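Local coordinates for DNA mismatch repair protein MUTS (Thermus aquaticus, PDB 1EWQ) that binds mismatched DNA in the repair of replication errors, possibly as the mismatch sensor, and has a weak ATPase activity, at residues C[567-571]-C[725-729]; C[622-626]-C[649-653]; C[545-551]-C[615-619]. All blocks are in the same frame, centred on the assembly; numbering follows the deposited sequence.

Contact 1 (C[567-571]-C[725-729])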
loop_
_atom_site.group_PDB
_atom_site.type_symbol
_atom_site.label_atom_id
_atom_site.label_comp_id
_atom_site.label_asym_id
_atom_site.label_seq_id
_atom_site.Cartn_x
_atom_site.Cartn_y
_atom_site.Cartn_z
ATOM N N PHE C 567 -4.944 26.474 19.504
ATOM C CA PHE C 567 -4.867 27.450 18.441
ATOM C C PHE C 567 -4.994 28.867 18.965
ATOM O O PHE C 567 -5.746 29.127 19.908
ATOM C CB PHE C 567 -5.972 27.188 17.419
ATOM C CG PHE C 567 -5.737 27.849 16.099
ATOM C CD1 PHE C 567 -4.987 27.216 15.120
ATOM C CD2 PHE C 567 -6.242 29.117 15.844
ATOM C CE1 PHE C 567 -4.739 27.833 13.908
ATOM C CE2 PHE C 567 -6.002 29.743 14.636
ATOM C CZ PHE C 567 -5.247 29.098 13.662
ATOM N N VAL C 568 -4.247 29.777 18.350
ATOM C CA VAL C 568 -4.302 31.181 18.718
ATOM C C VAL C 568 -5.208 31.883 17.706
ATOM O O VAL C 568 -4.860 32.011 16.537
ATOM C CB VAL C 568 -2.909 31.834 18.681
ATOM C CG1 VAL C 568 -3.033 33.321 18.957
ATOM C CG2 VAL C 568 -2.000 31.180 19.716
ATOM N N PRO C 569 -6.391 32.338 18.148
ATOM C CA PRO C 569 -7.321 33.019 17.243
ATOM C C PRO C 569 -6.731 34.319 16.686
ATOM O O PRO C 569 -5.811 34.886 17.266
ATOM C CB PRO C 569 -8.547 33.266 18.129
ATOM C CG PRO C 569 -8.473 32.151 19.152
ATOM C CD PRO C 569 -6.991 32.162 19.481
ATOM N N ASN C 570 -7.257 34.779 15.556
ATOM C CA ASN C 570 -6.779 36.009 14.939
ATOM C C ASN C 570 -7.879 36.748 14.223
ATOM O O ASN C 570 -8.849 36.152 13.766
ATOM C CB ASN C 570 -5.645 35.723 13.958
ATOM C CG ASN C 570 -4.291 35.780 14.614
ATOM O OD1 ASN C 570 -3.885 36.821 15.128
ATOM N ND2 ASN C 570 -3.581 34.662 14.602
ATOM N N ASP C 571 -7.717 38.059 14.132
ATOM C CA ASP C 571 -8.698 38.894 13.465
ATOM C C ASP C 571 -8.244 39.164 12.044
ATOM O O ASP C 571 -7.110 38.862 11.665
ATOM C CB ASP C 571 -8.855 40.247 14.176
ATOM C CG ASP C 571 -9.196 40.107 15.649
ATOM O OD1 ASP C 571 -9.744 39.061 16.044
ATOM O OD2 ASP C 571 -8.927 41.067 16.407
ATOM N N TYR C 725 5.621 33.982 17.741
ATOM C CA TYR C 725 4.279 34.351 18.171
ATOM C C TYR C 725 3.305 34.303 16.990
ATOM O O TYR C 725 3.519 34.951 15.959
ATOM C CB TYR C 725 4.279 35.754 18.789
ATOM C CG TYR C 725 4.912 35.809 20.160
ATOM C CD1 TYR C 725 6.302 35.880 20.313
ATOM C CD2 TYR C 725 4.124 35.714 21.309
ATOM C CE1 TYR C 725 6.887 35.844 21.583
ATOM C CE2 TYR C 725 4.698 35.679 22.578
ATOM C CZ TYR C 725 6.077 35.739 22.712
ATOM O OH TYR C 725 6.636 35.657 23.968
ATOM N N HIS C 726 2.233 33.538 17.153
ATOM C CA HIS C 726 1.242 33.388 16.104
ATOM C C HIS C 726 0.193 34.487 16.046
ATOM O O HIS C 726 -0.779 34.377 15.301
ATOM C CB HIS C 726 0.557 32.032 16.227
ATOM C CG HIS C 726 1.453 30.877 15.911
ATOM N ND1 HIS C 726 1.119 29.905 14.991
ATOM C CD2 HIS C 726 2.672 30.537 16.391
ATOM C CE1 HIS C 726 2.094 29.016 14.918
ATOM N NE2 HIS C 726 3.048 29.376 15.758
ATOM N N GLN C 727 0.373 35.546 16.830
ATOM C CA GLN C 727 -0.583 36.646 16.797
ATOM C C GLN C 727 -0.341 37.452 15.521
ATOM O O GLN C 727 0.797 37.822 15.212
ATOM C CB GLN C 727 -0.417 37.574 18.011
ATOM C CG GLN C 727 -0.893 37.028 19.369
ATOM C CD GLN C 727 0.017 35.947 19.945
ATOM O OE1 GLN C 727 1.232 35.973 19.755
ATOM N NE2 GLN C 727 -0.572 35.001 20.668
ATOM N N VAL C 728 -1.397 37.708 14.765
ATOM C CA VAL C 728 -1.244 38.504 13.558
ATOM C C VAL C 728 -1.342 39.961 14.002
ATOM O O VAL C 728 -2.353 40.395 14.553
ATOM C CB VAL C 728 -2.321 38.161 12.515
ATOM C CG1 VAL C 728 -2.277 39.155 11.367
ATOM C CG2 VAL C 728 -2.082 36.755 11.993
ATOM N N LEU C 729 -0.264 40.703 13.761
ATOM C CA LEU C 729 -0.150 42.095 14.176
ATOM C C LEU C 729 -0.349 43.126 13.068
ATOM O O LEU C 729 -0.138 42.846 11.890
ATOM C CB LEU C 729 1.230 42.311 14.812
ATOM C CG LEU C 729 1.700 41.290 15.860
ATOM C CD1 LEU C 729 3.176 41.511 16.181
ATOM C CD2 LEU C 729 0.848 41.415 17.122
HETATM O O HOH W 1 -5.444 39.046 15.442
#
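Asn570 reaches across to the backbone of His726 and Val728 and grips it with both ends of its amide. Asn570 OD1 takes the hydrogen of Val728 N at 2.7 Å in a nearly straight bond (168° at the hydrogen); the donor sits well above the carbonyl plane. Asn570 ND2 gives a hydrogen to His726 O at 2.9 Å, and that oxygen lies close to the amide plane. The two bonds straddle Gln727, so the side chain reads the edge of strand 723-730 much as a neighbouring strand would. Beside these bonds, Val728 CG2 packs against Asn570 CG at 3.6 Å; with CG1 anti to the backbone N (chi1 171°), CG2 is the methyl left facing the amide. Val568 adds a smaller touch, its CG1 meeting Gln727 NE2 at 3.4 Å where the two side chains meet at about a right angle.

A second shell fixes the amide. Water 1 donates to Asn570 OD1 at 2.7 Å and accepts from Asp571 N at 2.8 Å, with a weak third bond to Val728 O. Phe592, on helix 589-603, touches both Asn570 and Val728, while the backbone of Asn570 is tied to Gly556. His726 turns its ring away, toward Gly588 in the predicted ATP-binding P-loop. An alanine in place of Asn570 is likely to leave Val728 N and His726 O without these partners and open a gap over Val728 CG2.

Strands 570-574 and 723-730 are edge strands of different sheets in this chain. The hydrogen bonds across their junction come from one buried side-chain amide, with OD1 held by two bonds and ND2 fixing which way the group is turned, instead of a ladder of backbone pairs.

Contact 2 (C[622-626]-C[649-653])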
loop_
_atom_site.group_PDB
_atom_site.type_symbol
_atom_site.label_atom_id
_atom_site.label_comp_id
_atom_site.label_asym_id
_atom_site.label_seq_id
_atom_site.Cartn_x
_atom_site.Cartn_y
_atom_site.Cartn_z
ATOM N N ILE C 622 -12.171 30.734 -4.661
ATOM C CA ILE C 622 -11.002 30.844 -3.796
ATOM C C ILE C 622 -9.824 30.301 -4.587
ATOM O O ILE C 622 -9.849 29.152 -5.032
ATOM C CB ILE C 622 -11.169 30.028 -2.518
ATOM C CG1 ILE C 622 -12.333 30.585 -1.693
ATOM C CG2 ILE C 622 -9.873 30.048 -1.726
ATOM C CD1 ILE C 622 -12.743 29.697 -0.531
ATOM N N TYR C 623 -8.802 31.135 -4.771
ATOM C CA TYR C 623 -7.620 30.745 -5.536
ATOM C C TYR C 623 -6.353 30.801 -4.699
ATOM O O TYR C 623 -5.963 31.861 -4.215
ATOM C CB TYR C 623 -7.466 31.648 -6.765
ATOM C CG TYR C 623 -8.710 31.702 -7.619
ATOM C CD1 TYR C 623 -9.569 32.808 -7.581
ATOM C CD2 TYR C 623 -9.054 30.630 -8.444
ATOM C CE1 TYR C 623 -10.746 32.846 -8.347
ATOM C CE2 TYR C 623 -10.228 30.653 -9.208
ATOM C CZ TYR C 623 -11.068 31.762 -9.156
ATOM O OH TYR C 623 -12.228 31.760 -9.908
ATOM N N THR C 624 -5.703 29.651 -4.551
ATOM C CA THR C 624 -4.492 29.555 -3.760
ATOM C C THR C 624 -3.232 29.265 -4.571
ATOM O O THR C 624 -3.281 28.691 -5.663
ATOM C CB THR C 624 -4.620 28.438 -2.692
ATOM O OG1 THR C 624 -4.734 27.164 -3.341
ATOM C CG2 THR C 624 -5.850 28.665 -1.820
ATOM N N ARG C 625 -2.109 29.677 -3.994
ATOM C CA ARG C 625 -0.773 29.463 -4.535
ATOM C C ARG C 625 0.029 29.310 -3.233
ATOM O O ARG C 625 0.748 30.218 -2.817
ATOM C CB ARG C 625 -0.307 30.689 -5.337
ATOM C CG ARG C 625 0.867 30.442 -6.305
ATOM C CD ARG C 625 2.100 29.849 -5.628
ATOM N NE ARG C 625 1.963 28.412 -5.384
ATOM C CZ ARG C 625 2.661 27.734 -4.471
ATOM N NH1 ARG C 625 3.546 28.355 -3.701
ATOM N NH2 ARG C 625 2.480 26.427 -4.334
ATOM N N ILE C 626 -0.139 28.156 -2.583
ATOM C CA ILE C 626 0.498 27.861 -1.292
ATOM C C ILE C 626 1.306 26.572 -1.267
ATOM O O ILE C 626 0.891 25.559 -1.829
ATOM C CB ILE C 626 -0.571 27.747 -0.168
ATOM C CG1 ILE C 626 -1.397 29.028 -0.080
ATOM C CG2 ILE C 626 0.101 27.486 1.173
ATOM C CD1 ILE C 626 -2.670 28.877 0.760
ATOM N N ILE C 649 -4.253 31.985 -11.831
ATOM C CA ILE C 649 -4.944 32.825 -10.865
ATOM C C ILE C 649 -5.289 34.200 -11.436
ATOM O O ILE C 649 -6.408 34.674 -11.269
ATOM C CB ILE C 649 -4.113 32.988 -9.581
ATOM C CG1 ILE C 649 -3.982 31.632 -8.887
ATOM C CG2 ILE C 649 -4.775 33.995 -8.655
ATOM C CD1 ILE C 649 -3.085 31.629 -7.659
ATOM N N LEU C 650 -4.336 34.831 -12.121
ATOM C CA LEU C 650 -4.557 36.157 -12.697
ATOM C C LEU C 650 -5.609 36.164 -13.788
ATOM O O LEU C 650 -6.290 37.164 -13.994
ATOM C CB LEU C 650 -3.247 36.724 -13.259
ATOM C CG LEU C 650 -2.196 37.075 -12.204
ATOM C CD1 LEU C 650 -0.890 37.426 -12.869
ATOM C CD2 LEU C 650 -2.694 38.227 -11.360
ATOM N N LYS C 651 -5.747 35.042 -14.482
ATOM C CA LYS C 651 -6.708 34.930 -15.565
ATOM C C LYS C 651 -8.123 34.572 -15.106
ATOM O O LYS C 651 -9.094 34.873 -15.792
ATOM C CB LYS C 651 -6.198 33.909 -16.584
ATOM C CG LYS C 651 -4.911 34.360 -17.265
ATOM C CD LYS C 651 -4.308 33.285 -18.160
ATOM C CE LYS C 651 -2.910 33.707 -18.632
ATOM N NZ LYS C 651 -2.167 32.586 -19.289
ATOM N N GLU C 652 -8.248 33.939 -13.947
ATOM C CA GLU C 652 -9.567 33.569 -13.450
ATOM C C GLU C 652 -10.062 34.477 -12.327
ATOM O O GLU C 652 -11.265 34.627 -12.152
ATOM C CB GLU C 652 -9.571 32.099 -12.999
ATOM C CG GLU C 652 -8.699 31.759 -11.782
ATOM C CD GLU C 652 -8.421 30.248 -11.641
ATOM O OE1 GLU C 652 -9.094 29.435 -12.320
ATOM O OE2 GLU C 652 -7.529 29.877 -10.842
ATOM N N ALA C 653 -9.139 35.101 -11.595
ATOM C CA ALA C 653 -9.486 35.980 -10.472
ATOM C C ALA C 653 -10.299 37.216 -10.837
ATOM O O ALA C 653 -9.999 37.924 -11.798
ATOM C CB ALA C 653 -8.230 36.409 -9.743
HETATM O O HOH W 2 -13.648 33.868 -10.459
HETATM O O HOH W 3 -11.756 29.636 -11.798
#
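Tyr623 leaves its strand pointing at the last turn of helix 638-652, and its CB rests on Ile649 CG2 at 4.0 Å. From there CG, anti to the carbonyl carbon (chi1 -53°), carries the ring outward beneath Glu652. Glu652 CG lies over one face, 3.6 Å from the Tyr623 ring centroid, in a CH-pi contact shifted toward CE2. The carboxylate runs on past the CD2-CE2 rim on the same side, its plane only 23° from that of the ring, and Glu652 OE2 comes within 2.9 Å of Tyr623 CD2, a close approach. On the other branch Tyr623 CE1 approaches Ala653 CA at 4.0 Å, where the chain leaves the helix. At the tip, Tyr623 OH donates to water 2, which passes a hydrogen on to Glu652 O, and accepts at 2.9 Å from water 3, which also donates to Glu652 OE1 at 2.7 Å. Two water bridges thus tie the hydroxyl to both the backbone and the side chain of one residue. Farther along the strand, Ile649 CD1 packs on Arg625 CB at 3.7 Å, while the guanidinium heads off to Gly627 O and a salt bridge with Glu645.

Helix 638-652 makes the crossover between the parallel neighbours 621-625 and 657-662, a beta-alpha-beta unit at the sheet's edge; Tyr623 also touches Ser657, and Lys651 bonds to Gly746 of the second subunit.

Contact 3 (C[545-551]-C[615-619])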
loop_
_atom_site.group_PDB
_atom_site.type_symbol
_atom_site.label_atom_id
_atom_site.label_comp_id
_atom_site.label_asym_id
_atom_site.label_seq_id
_atom_site.Cartn_x
_atom_site.Cartn_y
_atom_site.Cartn_z
ATOM N N PRO C 545 -22.297 33.318 10.569
ATOM C CA PRO C 545 -21.677 34.404 9.808
ATOM C C PRO C 545 -22.713 35.335 9.178
ATOM O O PRO C 545 -23.822 34.922 8.859
ATOM C CB PRO C 545 -20.882 33.653 8.743
ATOM C CG PRO C 545 -21.790 32.506 8.439
ATOM C CD PRO C 545 -22.168 32.045 9.836
ATOM N N ARG C 546 -22.343 36.595 9.002
ATOM C CA ARG C 546 -23.238 37.558 8.386
ATOM C C ARG C 546 -22.608 37.911 7.044
ATOM O O ARG C 546 -21.392 37.959 6.923
ATOM C CB ARG C 546 -23.357 38.808 9.251
ATOM C CG ARG C 546 -23.665 38.534 10.719
ATOM C CD ARG C 546 -24.981 37.796 10.911
ATOM N NE ARG C 546 -25.202 37.445 12.314
ATOM C CZ ARG C 546 -26.261 36.772 12.763
ATOM N NH1 ARG C 546 -27.208 36.374 11.920
ATOM N NH2 ARG C 546 -26.375 36.493 14.057
ATOM N N PHE C 547 -23.436 38.154 6.036
ATOM C CA PHE C 547 -22.919 38.481 4.712
ATOM C C PHE C 547 -23.035 39.963 4.382
ATOM O O PHE C 547 -24.055 40.589 4.652
ATOM C CB PHE C 547 -23.643 37.648 3.647
ATOM C CG PHE C 547 -23.525 36.167 3.862
ATOM C CD1 PHE C 547 -24.599 35.433 4.342
ATOM C CD2 PHE C 547 -22.319 35.519 3.623
ATOM C CE1 PHE C 547 -24.473 34.066 4.582
ATOM C CE2 PHE C 547 -22.175 34.155 3.859
ATOM C CZ PHE C 547 -23.248 33.425 4.339
ATOM N N GLY C 548 -21.971 40.505 3.795
ATOM C CA GLY C 548 -21.917 41.906 3.410
ATOM C C GLY C 548 -20.780 42.059 2.410
ATOM O O GLY C 548 -20.366 41.066 1.808
ATOM N N ASP C 549 -20.262 43.264 2.201
ATOM C CA ASP C 549 -19.157 43.397 1.253
ATOM C C ASP C 549 -17.816 43.489 1.965
ATOM O O ASP C 549 -16.757 43.458 1.344
ATOM C CB ASP C 549 -19.348 44.609 0.340
ATOM C CG ASP C 549 -18.113 44.900 -0.500
ATOM O OD1 ASP C 549 -17.173 45.535 0.037
ATOM O OD2 ASP C 549 -18.071 44.476 -1.684
ATOM N N ARG C 550 -17.865 43.583 3.281
ATOM C CA ARG C 550 -16.649 43.661 4.063
ATOM C C ARG C 550 -16.369 42.323 4.716
ATOM O O ARG C 550 -17.292 41.615 5.126
ATOM C CB ARG C 550 -16.789 44.724 5.155
ATOM C CG ARG C 550 -16.453 46.112 4.693
ATOM C CD ARG C 550 -17.108 47.182 5.559
ATOM N NE ARG C 550 -16.631 48.516 5.192
ATOM C CZ ARG C 550 -16.510 48.963 3.941
ATOM N NH1 ARG C 550 -16.834 48.185 2.909
ATOM N NH2 ARG C 550 -16.052 50.194 3.721
ATOM N N LEU C 551 -15.096 41.963 4.787
ATOM C CA LEU C 551 -14.733 40.740 5.465
ATOM C C LEU C 551 -14.273 41.239 6.824
ATOM O O LEU C 551 -13.342 42.038 6.919
ATOM C CB LEU C 551 -13.596 40.012 4.742
ATOM C CG LEU C 551 -13.102 38.719 5.408
ATOM C CD1 LEU C 551 -12.504 37.789 4.356
ATOM C CD2 LEU C 551 -12.086 39.047 6.493
ATOM N N HIS C 615 -18.144 38.500 9.520
ATOM C CA HIS C 615 -18.912 39.247 8.542
ATOM C C HIS C 615 -18.172 38.868 7.272
ATOM O O HIS C 615 -16.959 39.056 7.186
ATOM C CB HIS C 615 -18.818 40.751 8.829
ATOM C CG HIS C 615 -19.686 41.200 9.968
ATOM N ND1 HIS C 615 -21.007 41.558 9.802
ATOM C CD2 HIS C 615 -19.433 41.309 11.296
ATOM C CE1 HIS C 615 -21.530 41.868 10.975
ATOM N NE2 HIS C 615 -20.596 41.725 11.899
ATOM N N LEU C 616 -18.888 38.323 6.296
ATOM C CA LEU C 616 -18.245 37.865 5.074
ATOM C C LEU C 616 -18.934 38.211 3.771
ATOM O O LEU C 616 -20.159 38.298 3.701
ATOM C CB LEU C 616 -18.091 36.343 5.125
ATOM C CG LEU C 616 -17.309 35.763 6.304
ATOM C CD1 LEU C 616 -17.646 34.290 6.455
ATOM C CD2 LEU C 616 -15.814 35.974 6.093
ATOM N N PRO C 617 -18.140 38.440 2.715
ATOM C CA PRO C 617 -18.722 38.756 1.410
ATOM C C PRO C 617 -18.969 37.416 0.699
ATOM O O PRO C 617 -18.552 36.358 1.188
ATOM C CB PRO C 617 -17.631 39.585 0.734
ATOM C CG PRO C 617 -16.378 38.976 1.268
ATOM C CD PRO C 617 -16.693 38.734 2.740
ATOM N N LEU C 618 -19.657 37.445 -0.433
ATOM C CA LEU C 618 -19.896 36.213 -1.161
ATOM C C LEU C 618 -18.849 36.116 -2.266
ATOM O O LEU C 618 -18.961 36.774 -3.302
ATOM C CB LEU C 618 -21.306 36.215 -1.732
ATOM C CG LEU C 618 -22.378 36.194 -0.647
ATOM C CD1 LEU C 618 -23.744 36.576 -1.207
ATOM C CD2 LEU C 618 -22.391 34.808 -0.027
ATOM N N PHE C 619 -17.808 35.322 -2.024
ATOM C CA PHE C 619 -16.736 35.157 -2.999
ATOM C C PHE C 619 -17.186 34.283 -4.173
ATOM O O PHE C 619 -17.978 33.361 -4.000
ATOM C CB PHE C 619 -15.500 34.530 -2.332
ATOM C CG PHE C 619 -14.947 35.341 -1.189
ATOM C CD1 PHE C 619 -15.194 34.972 0.128
ATOM C CD2 PHE C 619 -14.176 36.471 -1.428
ATOM C CE1 PHE C 619 -14.672 35.722 1.191
ATOM C CE2 PHE C 619 -13.656 37.221 -0.369
ATOM C CZ PHE C 619 -13.904 36.844 0.937
#
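Arg546 and Phe547 pair in parallel with His615 and Leu616, after which the chain turns through Gly548 to Arg550 and brings Leu551 back along the other side of strand 613-616. Leu616 N donates to Arg546 O at 2.6 Å, nearly along the C=O axis. Leu616 O then accepts from Gly548 N at 2.9 Å, the donor standing 46° out of the carbonyl plane, and also meets the CA-H of Phe547. On the far side His615 O receives a CA-H contact from Leu551 CA at 3.3 Å.

The side chains sort onto two faces. Arg546 and His615 share one, where His615 ND1 lies 3.7 Å from Arg546 CB; the imidazole's NE2 is bound to Glu613. Leu616 and Phe547 go to the other. Leu616 forks there: CD1 rests on Pro545 CB, and CD2 lies 3.9 Å from Leu551 CG, the two leucines running side by side in the same direction. With CG anti to the backbone N (chi1 178°), Leu551 also sends CD1 to the edge of the Phe619 ring, in its plane, 3.8 Å from CZ. Pro617 CD packs on Leu551 CB at 3.9 Å. Phe547 places CD2 against Leu618 CD2 at 3.7 Å, the side chains crossing at about a right angle.

Helix 589-603 covers Leu616 through Ile599 and Ala603, whereas helix 299-314 receives Phe547 and Leu618. Few polar bonds thus span this contact: two backbone hydrogen bonds set the parallel register, and an apolar layer of leucines, prolines and two phenylalanine rings completes the join. Leu616 is held by Pro545, just ahead of Arg546, and by Leu551 on the antiparallel neighbour, so strand 613-616 is gripped from both flanks at once.

Overall arrangement
Helix 589-603, whose first turn carries the end of the predicted ATP-binding P-loop, touches all three contacts: Phe592 at contact 1, Arg594 and Ala597 at contact 2, Ile599, Ala600 and Ala603 at contact 3. Contacts 1 and 2 sit at opposite edges of the six-stranded sheet, their centres 25 Å apart. Contact 3 shares the smaller four-stranded sheet with contact 1 (centres 21 Å apart, nearest atoms about 7 Å) and runs directly into contact 2 through Phe619 and strand 621-625, with centres 19 Å apart. The His726 side chain comes within about 4 Å of Gly588 (nearest atoms), and Arg625 lies about 9 Å from Ser590, side chain to side chain. The nearest atoms of all three stay about 48 to 53 Å from the DNA.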